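Local coordinates for extracellular solute-binding protein, family 1 (Bifidobacterium longum subsp. infantis ATCC 15697, PDB 3QUF), which probably captures an extracellular solute, possibly a sugar, for import by an ABC transporter, at residues 76-79 and 83-86; 28-33 and 314-319; 45-50 and 57-62; 34-37 and 42-45. All blocks are in the same frame, centred on the assembly; numbering follows the deposited sequence.

Interaction 1 of 4, residues 76-79 and 83-86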
# COMPACT_ATOMS: atom_id res chain seq x y z
N THR A 76 11.32 -17.12 14.70
CA THR A 76 12.12 -18.18 15.28
C THR A 76 13.61 -17.92 15.11
O THR A 76 14.37 -18.09 16.05
CB THR A 76 11.75 -19.56 14.69
OG1 THR A 76 10.37 -19.79 14.97
CG2 THR A 76 12.58 -20.67 15.35
N ARG A 77 14.01 -17.51 13.92
CA ARG A 77 15.41 -17.27 13.67
C ARG A 77 15.93 -16.07 14.46
O ARG A 77 17.07 -16.10 14.93
CB ARG A 77 15.66 -17.09 12.20
CG ARG A 77 15.42 -18.35 11.43
CD ARG A 77 15.75 -18.22 10.00
NE ARG A 77 15.40 -19.47 9.33
CZ ARG A 77 15.78 -19.85 8.11
NH1 ARG A 77 16.59 -19.10 7.38
NH2 ARG A 77 15.36 -21.03 7.64
N LEU A 78 15.12 -15.04 14.62
CA LEU A 78 15.53 -13.88 15.40
C LEU A 78 15.69 -14.24 16.86
O LEU A 78 16.51 -13.64 17.54
CB LEU A 78 14.56 -12.70 15.27
CG LEU A 78 14.57 -12.07 13.89
CD1 LEU A 78 13.44 -11.05 13.81
CD2 LEU A 78 15.92 -11.42 13.57
N ALA A 79 14.90 -15.22 17.32
CA ALA A 79 14.96 -15.66 18.70
C ALA A 79 16.09 -16.63 19.00
O ALA A 79 16.40 -16.85 20.16
CB ALA A 79 13.60 -16.32 19.09
N PRO A 83 20.73 -15.05 14.57
CA PRO A 83 19.70 -14.34 13.80
C PRO A 83 20.24 -13.89 12.45
O PRO A 83 21.44 -13.66 12.34
CB PRO A 83 19.42 -13.11 14.64
CG PRO A 83 19.99 -13.39 15.97
CD PRO A 83 21.05 -14.35 15.81
N PRO A 84 19.38 -13.80 11.45
CA PRO A 84 19.83 -13.29 10.15
C PRO A 84 20.31 -11.85 10.30
O PRO A 84 19.65 -11.04 10.97
CB PRO A 84 18.58 -13.34 9.27
CG PRO A 84 17.45 -13.55 10.16
CD PRO A 84 17.94 -14.11 11.47
N THR A 85 21.41 -11.52 9.65
CA THR A 85 21.90 -10.15 9.72
C THR A 85 20.95 -9.11 9.14
O THR A 85 20.87 -7.96 9.63
CB THR A 85 23.26 -10.01 9.02
OG1 THR A 85 24.04 -11.20 9.15
CG2 THR A 85 24.02 -8.82 9.56
N ILE A 86 20.31 -9.47 8.03
CA ILE A 86 19.37 -8.64 7.33
C ILE A 86 18.07 -9.42 7.17
O ILE A 86 18.08 -10.64 6.99
CB ILE A 86 19.88 -8.24 5.95
CG1 ILE A 86 21.23 -7.56 6.02
CG2 ILE A 86 18.85 -7.33 5.24
CD1 ILE A 86 22.15 -7.84 4.83

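Interaction 2 of 4, residues 28-33 and 314-319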
# COMPACT_ATOMS: atom_id res chain seq x y z
N GLY A 28 39.36 -8.50 7.26
CA GLY A 28 39.28 -9.49 6.15
C GLY A 28 37.89 -9.63 5.50
O GLY A 28 37.26 -8.63 5.26
N LYS A 29 37.44 -10.86 5.19
CA LYS A 29 36.07 -11.09 4.68
C LYS A 29 35.07 -11.10 5.84
O LYS A 29 35.40 -11.52 6.92
CB LYS A 29 35.91 -12.41 3.96
CG LYS A 29 36.56 -12.48 2.56
CD LYS A 29 35.81 -13.50 1.67
CE LYS A 29 36.14 -13.30 0.19
NZ LYS A 29 37.58 -13.04 -0.03
N THR A 30 33.85 -10.65 5.58
CA THR A 30 32.82 -10.67 6.59
C THR A 30 31.65 -11.44 6.04
O THR A 30 31.13 -11.09 4.98
CB THR A 30 32.36 -9.24 6.92
OG1 THR A 30 33.48 -8.50 7.46
CG2 THR A 30 31.19 -9.26 7.93
N LYS A 31 31.24 -12.48 6.75
CA LYS A 31 30.08 -13.28 6.38
C LYS A 31 28.81 -12.71 7.01
O LYS A 31 28.75 -12.59 8.23
CB LYS A 31 30.28 -14.70 6.90
CG LYS A 31 31.50 -15.39 6.34
CD LYS A 31 31.47 -16.87 6.69
CE LYS A 31 30.09 -17.45 6.47
NZ LYS A 31 29.74 -17.58 5.03
N ILE A 32 27.80 -12.42 6.20
CA ILE A 32 26.47 -12.01 6.69
C ILE A 32 25.37 -12.83 6.04
O ILE A 32 25.62 -13.48 5.01
CB ILE A 32 26.19 -10.51 6.51
CG1 ILE A 32 26.35 -10.06 5.04
CG2 ILE A 32 27.15 -9.72 7.43
CD1 ILE A 32 25.92 -8.59 4.79
N SER A 33 24.20 -12.85 6.67
CA SER A 33 23.06 -13.56 6.16
C SER A 33 21.87 -12.64 5.95
O SER A 33 21.76 -11.59 6.59
CB SER A 33 22.65 -14.71 7.09
OG SER A 33 22.46 -14.20 8.39
N LYS A 314 27.33 -5.91 11.23
CA LYS A 314 26.48 -4.74 11.12
C LYS A 314 26.99 -3.78 10.06
O LYS A 314 26.21 -3.26 9.25
CB LYS A 314 26.34 -4.05 12.47
CG LYS A 314 25.42 -4.87 13.42
CD LYS A 314 25.00 -4.16 14.71
CE LYS A 314 26.14 -3.60 15.47
NZ LYS A 314 25.72 -2.59 16.57
N ALA A 315 28.29 -3.56 10.05
CA ALA A 315 28.91 -2.67 9.06
C ALA A 315 28.67 -3.17 7.62
O ALA A 315 28.35 -2.42 6.70
CB ALA A 315 30.40 -2.55 9.33
N ALA A 316 28.79 -4.47 7.42
CA ALA A 316 28.58 -5.07 6.12
C ALA A 316 27.10 -4.96 5.71
O ALA A 316 26.78 -4.72 4.54
CB ALA A 316 29.04 -6.55 6.10
N ALA A 317 26.20 -5.20 6.66
CA ALA A 317 24.76 -5.09 6.41
C ALA A 317 24.36 -3.67 6.03
O ALA A 317 23.51 -3.47 5.13
CB ALA A 317 23.97 -5.62 7.64
N LYS A 318 24.99 -2.68 6.65
CA LYS A 318 24.76 -1.29 6.28
C LYS A 318 25.19 -1.04 4.81
O LYS A 318 24.54 -0.25 4.11
CB LYS A 318 25.47 -0.34 7.22
CG LYS A 318 24.83 -0.32 8.60
CD LYS A 318 25.58 0.61 9.58
CE LYS A 318 24.99 0.61 10.97
NZ LYS A 318 25.86 1.38 11.91
N LYS A 319 26.28 -1.68 4.38
CA LYS A 319 26.67 -1.57 2.96
C LYS A 319 25.63 -2.18 2.02
O LYS A 319 25.40 -1.67 0.92
CB LYS A 319 28.04 -2.21 2.72
CG LYS A 319 29.18 -1.38 3.27
CD LYS A 319 30.53 -2.00 2.86
CE LYS A 319 31.73 -1.20 3.38
NZ LYS A 319 32.98 -1.55 2.61

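Interaction 3 of 4, residues 45-50 and 57-62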
# COMPACT_ATOMS: atom_id res chain seq x y z
N GLU A 45 18.81 -10.20 -8.49
CA GLU A 45 19.73 -9.31 -9.21
C GLU A 45 20.37 -8.29 -8.29
O GLU A 45 21.56 -7.90 -8.48
CB GLU A 45 19.06 -8.58 -10.39
CG GLU A 45 20.02 -7.60 -11.09
CD GLU A 45 19.50 -7.05 -12.42
OE1 GLU A 45 18.32 -7.26 -12.73
OE2 GLU A 45 20.31 -6.43 -13.15
N VAL A 46 19.61 -7.83 -7.29
CA VAL A 46 20.18 -6.95 -6.28
C VAL A 46 21.31 -7.68 -5.53
O VAL A 46 22.43 -7.16 -5.37
CB VAL A 46 19.10 -6.44 -5.27
CG1 VAL A 46 19.74 -5.64 -4.14
CG2 VAL A 46 18.05 -5.60 -5.98
N VAL A 47 21.01 -8.88 -5.07
CA VAL A 47 22.00 -9.70 -4.35
C VAL A 47 23.25 -9.91 -5.21
O VAL A 47 24.35 -9.67 -4.74
CB VAL A 47 21.35 -11.00 -3.84
CG1 VAL A 47 22.40 -11.98 -3.26
CG2 VAL A 47 20.36 -10.66 -2.73
N LYS A 48 23.05 -10.30 -6.46
CA LYS A 48 24.16 -10.57 -7.38
C LYS A 48 25.03 -9.34 -7.58
O LYS A 48 26.26 -9.40 -7.48
CB LYS A 48 23.63 -11.11 -8.71
CG LYS A 48 23.13 -12.55 -8.60
CD LYS A 48 22.65 -13.10 -9.97
CE LYS A 48 21.44 -14.09 -9.84
NZ LYS A 48 20.04 -13.48 -9.98
N GLY A 49 24.38 -8.21 -7.82
CA GLY A 49 25.09 -6.95 -8.01
C GLY A 49 25.87 -6.54 -6.80
O GLY A 49 27.03 -6.13 -6.89
N PHE A 50 25.26 -6.68 -5.63
CA PHE A 50 25.96 -6.35 -4.41
C PHE A 50 27.21 -7.19 -4.22
O PHE A 50 28.27 -6.66 -3.92
CB PHE A 50 25.02 -6.54 -3.21
CG PHE A 50 25.71 -6.32 -1.90
CD1 PHE A 50 26.01 -5.04 -1.46
CD2 PHE A 50 26.10 -7.41 -1.10
CE1 PHE A 50 26.64 -4.83 -0.20
CE2 PHE A 50 26.71 -7.19 0.13
CZ PHE A 50 27.00 -5.90 0.55
N ILE A 57 32.67 -9.06 1.33
CA ILE A 57 31.44 -9.47 2.03
C ILE A 57 30.89 -10.71 1.38
O ILE A 57 30.72 -10.74 0.16
CB ILE A 57 30.41 -8.35 2.06
CG1 ILE A 57 31.03 -7.13 2.77
CG2 ILE A 57 29.03 -8.84 2.72
CD1 ILE A 57 30.23 -5.88 2.73
N THR A 58 30.64 -11.74 2.20
CA THR A 58 29.99 -12.95 1.74
C THR A 58 28.55 -12.90 2.23
O THR A 58 28.35 -12.92 3.44
CB THR A 58 30.68 -14.20 2.34
OG1 THR A 58 32.06 -14.28 1.92
CG2 THR A 58 29.92 -15.49 1.91
N LEU A 59 27.59 -12.89 1.32
CA LEU A 59 26.17 -12.82 1.67
C LEU A 59 25.48 -14.16 1.42
O LEU A 59 25.50 -14.67 0.30
CB LEU A 59 25.53 -11.68 0.91
CG LEU A 59 24.05 -11.41 1.13
CD1 LEU A 59 23.77 -11.12 2.60
CD2 LEU A 59 23.49 -10.22 0.27
N ASP A 60 24.97 -14.77 2.48
CA ASP A 60 24.20 -16.02 2.42
C ASP A 60 22.74 -15.64 2.48
O ASP A 60 22.28 -15.11 3.49
CB ASP A 60 24.56 -16.94 3.59
CG ASP A 60 23.76 -18.26 3.60
OD1 ASP A 60 23.31 -18.71 2.54
OD2 ASP A 60 23.59 -18.85 4.69
N VAL A 61 22.00 -15.90 1.40
CA VAL A 61 20.61 -15.54 1.31
C VAL A 61 19.70 -16.74 1.35
O VAL A 61 19.96 -17.73 0.63
CB VAL A 61 20.32 -14.73 0.03
CG1 VAL A 61 18.85 -14.21 0.01
CG2 VAL A 61 21.27 -13.58 -0.10
N GLN A 62 18.70 -16.68 2.23
CA GLN A 62 17.58 -17.60 2.25
C GLN A 62 16.28 -16.89 1.92
O GLN A 62 16.07 -15.71 2.22
CB GLN A 62 17.52 -18.35 3.56
CG GLN A 62 18.84 -19.08 3.84
CD GLN A 62 18.69 -20.38 4.63
OE1 GLN A 62 18.55 -20.35 5.85
NE2 GLN A 62 18.76 -21.53 3.93

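Interaction 4 of 4, residues 34-37 and 42-45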
# COMPACT_ATOMS: atom_id res chain seq x y z
N PHE A 34 21.00 -13.02 5.03
CA PHE A 34 19.80 -12.25 4.70
C PHE A 34 18.68 -13.25 4.59
O PHE A 34 18.80 -14.19 3.79
CB PHE A 34 20.02 -11.51 3.39
CG PHE A 34 18.82 -10.77 2.81
CD1 PHE A 34 17.78 -10.31 3.56
CD2 PHE A 34 18.79 -10.53 1.44
CE1 PHE A 34 16.69 -9.64 2.96
CE2 PHE A 34 17.73 -9.88 0.84
CZ PHE A 34 16.69 -9.45 1.58
N TYR A 35 17.68 -13.15 5.46
CA TYR A 35 16.49 -13.99 5.34
C TYR A 35 15.47 -13.10 4.67
O TYR A 35 14.94 -12.17 5.28
CB TYR A 35 15.99 -14.48 6.69
CG TYR A 35 14.86 -15.47 6.56
CD1 TYR A 35 14.97 -16.54 5.68
CD2 TYR A 35 13.71 -15.36 7.29
CE1 TYR A 35 13.93 -17.47 5.55
CE2 TYR A 35 12.67 -16.29 7.16
CZ TYR A 35 12.79 -17.33 6.28
OH TYR A 35 11.82 -18.30 6.15
N SER A 36 15.22 -13.37 3.40
CA SER A 36 14.48 -12.47 2.51
C SER A 36 12.99 -12.84 2.33
O SER A 36 12.65 -13.98 2.03
CB SER A 36 15.14 -12.48 1.14
OG SER A 36 14.43 -11.68 0.20
N TYR A 37 12.13 -11.86 2.53
CA TYR A 37 10.70 -11.98 2.20
C TYR A 37 10.52 -12.12 0.68
O TYR A 37 9.59 -12.76 0.19
CB TYR A 37 9.99 -10.75 2.67
CG TYR A 37 8.55 -10.62 2.26
CD1 TYR A 37 7.57 -11.31 2.91
CD2 TYR A 37 8.23 -9.86 1.17
CE1 TYR A 37 6.23 -11.16 2.52
CE2 TYR A 37 6.92 -9.70 0.76
CZ TYR A 37 5.94 -10.37 1.43
OH TYR A 37 4.63 -10.23 1.01
N GLN A 42 12.54 -11.51 -7.54
CA GLN A 42 12.39 -10.09 -7.17
C GLN A 42 13.68 -9.42 -6.69
O GLN A 42 13.94 -8.25 -7.00
CB GLN A 42 11.36 -9.95 -6.07
CG GLN A 42 9.94 -10.33 -6.48
CD GLN A 42 9.03 -10.59 -5.26
OE1 GLN A 42 9.29 -11.48 -4.40
NE2 GLN A 42 7.96 -9.84 -5.19
N ILE A 43 14.49 -10.13 -5.92
CA ILE A 43 15.68 -9.52 -5.29
C ILE A 43 17.01 -10.13 -5.71
O ILE A 43 18.07 -9.62 -5.34
CB ILE A 43 15.52 -9.53 -3.73
CG1 ILE A 43 16.32 -8.39 -3.08
CG2 ILE A 43 15.88 -10.89 -3.17
CD1 ILE A 43 15.77 -7.82 -1.86
N GLY A 44 16.99 -11.20 -6.51
CA GLY A 44 18.21 -11.91 -6.86
C GLY A 44 19.25 -11.06 -7.57
O GLY A 44 20.43 -11.21 -7.31
N GLU A 45 18.81 -10.20 -8.49
CA GLU A 45 19.73 -9.31 -9.21
C GLU A 45 20.37 -8.29 -8.29
O GLU A 45 21.56 -7.90 -8.48
CB GLU A 45 19.06 -8.58 -10.39
CG GLU A 45 20.02 -7.60 -11.09
CD GLU A 45 19.50 -7.05 -12.42
OE1 GLU A 45 18.32 -7.26 -12.73
OE2 GLU A 45 20.31 -6.43 -13.15
O HOH W 1 7.53 -12.40 -1.76

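Interaction 1 of 4, residues 76-79 and 83-86
Both helix residues that meet the prolines set CG opposite their carbonyl carbon and next to the backbone N, with chi1 -66° at R77 and -69° at L78. At L78 this brings one branch round to the loop although the side chain leaves its backbone pointing away: L78 CD2 lies 4.0 Å from both P83 CB and P84 CD, so a single methyl bridges the two rings. The leucine lies roughly perpendicular to the P84 ring. At R77 the helix backbone itself sets the contact, R77 CB being 3.8 Å from P84 CD, while the torsion and a chain extended from CG to NE take the guanidinium off to other partners; NH1 bonds to the Q62 amide oxygen, and the group forms a cation-pi contact with Y35.

Helix carbonyls complete the contact. P83 is the nearest loop residue to L78, with 4.5 Å between their CA atoms, and its CA-H is directed at a helix carbonyl: P83 CA to R77 O is 3.4 Å, with 139° at the hydrogen. The ring of P83 also rests against the next carbonyl, P83 CG being 3.8 Å from L78 O.

The contact is the turn by which helix 67-79 gives way to the path leading into strand 86-89, folded tightly enough for R77 and L78 to meet the residues just beyond. No conventional hydrogen bond spans it, and neither proline has an N-H to offer. One helix carbonyl, R77 O, is met by the P83 CA-H; L78 O only packs against the ring, and apolar packing on the pyrrolidine rings supplies the rest.

Interaction 2 of 4, residues 28-33 and 314-319
Strand 30-33 and helix 314-319 approach to 8.5 Å between their axes and cross at -65°, and the closest backbone pairings are T30 with A316 (7.0 Å between CA atoms) and I32 with A317. Alternate strand residues T30 and I32 point their side chains at the helix, and A316 points back between them.

The methyl of A316 is the common partner: A316 CB lies 3.9 Å from T30 CG2 and also 3.9 Å from I32 CG2. T30 offers its methyl branch because CG2 is anti to the backbone N, while OG1 lies beside that N and takes no part across the contact. I32 uses both of its branches. CG2, anti to the carbonyl carbon, serves A316, whereas CG1 takes the crowded position between the backbone N and carbonyl carbon (chi1 56°) and its chain continues outward nearly straight (chi2 174°). This places I32 CD1 3.9 Å from A317 N and equally far from A316 C, the two atoms of the peptide link joining the alanines. The terminal methyl thus meets helix backbone, which the short alanine side chains leave within reach.

No hydrogen bond crosses the contact, and three of its four touching residues are buried. The helix packs on one face of the sheet. I57 of strand 57-63 extends the apolar surface, touching both I32 and A316, while T85, I86 and I305 crowd round A317. The strand itself is bonded through its backbone to strand 57-63 by way of T58 and D60 and to I86 of strand 86-89, and K318 on the helix forms a salt bridge with E109.

Interaction 3 of 4, residues 45-50 and 57-62
F50 brings one edge of its ring against I57: F50 CE2 lies 3.8 Å from I57 CG2, which sits near the ring plane, and F50 CZ meets I57 CD1 at 3.9 Å. Both methyls of the isoleucine therefore touch the same rim of the phenyl group. Along that rim F50 CD2 also touches L59 CD2, at 4.1 Å, with the leucine approaching the ring obliquely. A chi1 of 175° turns the ring away from its own backbone N and out toward the strand, and F320 meets it edge-to-face from helix 311-324.

One turn back along the helix, V47 reaches the strand chiefly through CG1, which touches L59 CD2 and comes within 3.7 Å of V61 CG2. V47 and V61 lie alongside, running opposite ways, whereas L59 stands roughly perpendicular to both V47 and F50. L59 CD2 thus fits between two helical side chains.

The axes of helix segment 45-50 and strand 57-62 approach to 9.9 Å at 162°, nearly antiparallel, as expected for a helix and the following strand of a beta-alpha-beta crossover. Every cross-contact joins carbon to carbon, so the pairing rests on shape and hydrophobic burial rather than directed bonds.

Interaction 4 of 4, residues 34-37 and 42-45
This is a small buried contact at the first bend of a beta-alpha-beta unit, where the end of strand 30-36 meets the opening turns of helix 40-53; an apolar part and a water bridge together join them. The apolar part centres on I43. Its CD1 methyl lies in the plane of the F34 ring, at the edge, almost equally close to two rim atoms: I43 CD1 is 3.9 Å from both F34 CZ and F34 CE2. The two side chains meet head-on, chi1 174° swinging the F34 ring clear of its own N and out toward the helix. One face of that ring is taken by S36 CB, 3.4 Å above the plane and offset toward the rim.

The other branch of I43 touches the serine, with I43 CG2 3.8 Å from S36 OG. This is van der Waals packing against a methyl; the hydroxyl's polar partner is F38 O in the intervening turn. F303 of strand 295-305 touches both F34 and I43, adding a further strand to the cluster.

Beyond the strand end, a water donates to Y37 O at 2.9 Å and, over a longer 3.3 Å, to Q42 OE1. The same water stands above one face of the Y37 ring, offset toward its rim. Q42 OE1 also accepts from K39 N, so the glutamine oxygen has two donors and its amide is held toward the turn.

The chemistry thus changes along the contact: apolar packing under the helix start gives way to a polar, water-mediated closure where the strand ends, and no direct hydrogen bond links the two segments.

How the interactions relate
All four contacts lie in one lobe, round strand 30-36. Interactions 2 and 3 are buried and without hydrogen bonds; each packs a helix on the sheet, interaction 3 all carbon to carbon, while in interaction 2 a methyl also meets a peptide. Interactions 3 and 4 both use helix 40-53, packing it on the second and first strands of one beta-alpha-beta unit. Interaction 4, also buried, alone adds a bridging water. Interaction 1, partly buried, differs most: it is a local turn relying on prolines and a C-H to carbonyl contact. It nevertheless joins the others through backbone bonds of I86 to S33 and Y35, and through R77, which reaches Q62 of interaction 3.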